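Local coordinates for histidine phosphotransfer protein (Medicago truncatula, PDB 4G78) that probably relays phosphoryl groups from cytokinin-sensing histidine kinases to response regulators through its helical phosphotransfer domain, at residues V89-V94 / S125-N130. Numbering follows the deposited sequence.
Sequences VGAARV and SLLKNN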
loop_
_atom_site.group_PDB
_atom_site.type_symbol
_atom_site.label_atom_id
_atom_site.label_comp_id
_atom_site.label_asym_id
_atom_site.label_seq_id
_atom_site.Cartn_x
_atom_site.Cartn_y
_atom_site.Cartn_z
ATOM N N VAL A 89 -4.320 1.293 -6.112
ATOM C CA VAL A 89 -3.083 2.028 -6.008
ATOM C C VAL A 89 -1.846 1.218 -6.402
ATOM O O VAL A 89 -0.753 1.730 -6.366
ATOM C CB VAL A 89 -2.909 2.686 -4.652
ATOM C CG1 VAL A 89 -4.059 3.633 -4.315
ATOM C CG2 VAL A 89 -2.700 1.669 -3.536
ATOM N N GLY A 90 -2.038 -0.052 -6.777
ATOM C CA GLY A 90 -0.882 -0.881 -7.147
ATOM C C GLY A 90 -0.072 -1.418 -6.010
ATOM O O GLY A 90 1.085 -1.789 -6.191
ATOM N N ALA A 91 -0.694 -1.573 -4.826
ATOM C CA ALA A 91 -0.039 -2.140 -3.636
ATOM C C ALA A 91 -0.167 -3.670 -3.712
ATOM O O ALA A 91 -1.044 -4.278 -3.112
ATOM C CB ALA A 91 -0.670 -1.583 -2.394
ATOM N N ALA A 92 0.717 -4.293 -4.508
ATOM C CA ALA A 92 0.551 -5.661 -4.937
ATOM C C ALA A 92 0.636 -6.681 -3.800
ATOM O O ALA A 92 -0.190 -7.561 -3.678
ATOM C CB ALA A 92 1.586 -5.994 -6.004
ATOM N N ARG A 93 1.682 -6.559 -2.966
ATOM C CA ARG A 93 1.834 -7.496 -1.849
ATOM C C ARG A 93 0.709 -7.347 -0.860
ATOM O O ARG A 93 0.211 -8.344 -0.305
ATOM C CB ARG A 93 3.215 -7.399 -1.225
ATOM C CG ARG A 93 4.277 -8.189 -1.968
ATOM C CD ARG A 93 5.693 -7.746 -1.688
ATOM N NE ARG A 93 6.072 -7.958 -0.293
ATOM C CZ ARG A 93 7.345 -7.991 0.123
ATOM N NH1 ARG A 93 8.334 -7.928 -0.733
ATOM N NH2 ARG A 93 7.589 -8.094 1.423
ATOM N N VAL A 94 0.262 -6.115 -0.577
ATOM C CA VAL A 94 -0.867 -5.908 0.334
ATOM C C VAL A 94 -2.114 -6.561 -0.259
ATOM O O VAL A 94 -2.849 -7.286 0.436
ATOM C CB VAL A 94 -1.059 -4.421 0.635
ATOM C CG1 VAL A 94 -2.335 -4.218 1.477
ATOM C CG2 VAL A 94 0.123 -3.799 1.333
ATOM N N SER A 125 2.801 -1.809 6.521
ATOM C CA SER A 125 3.850 -0.965 7.051
ATOM C C SER A 125 5.063 -0.916 6.124
ATOM O O SER A 125 5.630 0.183 5.920
ATOM C CB SER A 125 4.228 -1.456 8.450
ATOM O OG SER A 125 5.319 -0.705 8.939
ATOM N N LEU A 126 5.442 -2.031 5.555
ATOM C CA LEU A 126 6.579 -2.056 4.606
ATOM C C LEU A 126 6.281 -1.165 3.445
ATOM O O LEU A 126 7.138 -0.390 2.965
ATOM C CB LEU A 126 6.862 -3.486 4.134
ATOM C CG LEU A 126 7.504 -4.411 5.155
ATOM C CD1 LEU A 126 7.428 -5.832 4.705
ATOM C CD2 LEU A 126 9.002 -3.951 5.359
ATOM N N LEU A 127 5.063 -1.283 2.901
ATOM C CA LEU A 127 4.689 -0.466 1.743
ATOM C C LEU A 127 4.734 1.011 2.093
ATOM O O LEU A 127 5.290 1.831 1.360
ATOM C CB LEU A 127 3.314 -0.873 1.276
ATOM C CG LEU A 127 2.767 0.021 0.169
ATOM C CD1 LEU A 127 3.517 -0.171 -1.139
ATOM C CD2 LEU A 127 1.334 -0.184 0.033
ATOM N N LYS A 128 4.069 1.372 3.201
ATOM C CA LYS A 128 3.952 2.792 3.557
ATOM C C LYS A 128 5.331 3.381 3.787
ATOM O O LYS A 128 5.644 4.483 3.316
ATOM C CB LYS A 128 3.061 2.949 4.780
ATOM C CG LYS A 128 2.900 4.392 5.182
ATOM C CD LYS A 128 1.924 4.623 6.274
ATOM C CE LYS A 128 1.636 6.058 6.567
ATOM N NZ LYS A 128 0.903 6.257 7.824
ATOM N N ASN A 129 6.192 2.680 4.543
ATOM C CA ASN A 129 7.538 3.234 4.820
ATOM C C ASN A 129 8.350 3.373 3.518
ATOM O O ASN A 129 9.049 4.401 3.342
ATOM C CB ASN A 129 8.236 2.400 5.803
ATOM C CG ASN A 129 7.612 2.610 7.202
ATOM O OD1 ASN A 129 6.950 3.602 7.509
ATOM N ND2 ASN A 129 7.863 1.645 7.996
ATOM N N ASN A 130 8.256 2.417 2.648
ATOM C CA ASN A 130 9.008 2.488 1.370
ATOM C C ASN A 130 8.436 3.609 0.485
ATOM O O ASN A 130 9.231 4.325 -0.162
ATOM C CB ASN A 130 9.031 1.158 0.690
ATOM C CG ASN A 130 10.095 0.216 1.221
ATOM O OD1 ASN A 130 11.271 0.513 1.132
ATOM N ND2 ASN A 130 9.742 -0.868 1.814
#
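At the turn between helix 72-89 and helix 92-99 of the Hpt helix bundle, Ala-91 and Val-94 pack against Leu-127 on the long helix 110-145. With CG anti to the backbone N (chi1 174°), Leu-127 reaches across with its CD2 methyl to meet both: 3.4 Å from CB of Ala-91, tighter than usual for carbon atoms, and 4.0 Å from CG2 of Val-94. The side chains of Val-94 and Leu-127 cross at about a right angle. No hydrogen bond joins the two segments, and the buried part of the contact is held by apolar packing.

Gly-90 ends helix 72-89 in a Schellman motif with positive phi, and Ala-91, the centre of an inverse gamma turn, is the N-cap of helix 92-99, its CB directed at Leu-127. Met-18 of helix 6-20 and Leu-24 of the following loop also touch Leu-127.

Farther out, the chain of Arg-93 bends at chi3 (64°) and brings NH2 to 4.0 Å from CD1 of Leu-126, which lies oblique to the guanidinium. That group is positioned by a salt bridge from NE to Glu-123, a hydrogen bond from NH1 to Gln-21 O and a cation-pi contact with Tyr-23. Besides its backbone bond, Leu-126 O is gripped by Asn-130 ND2 (2.9 Å), which lies above its carbonyl plane.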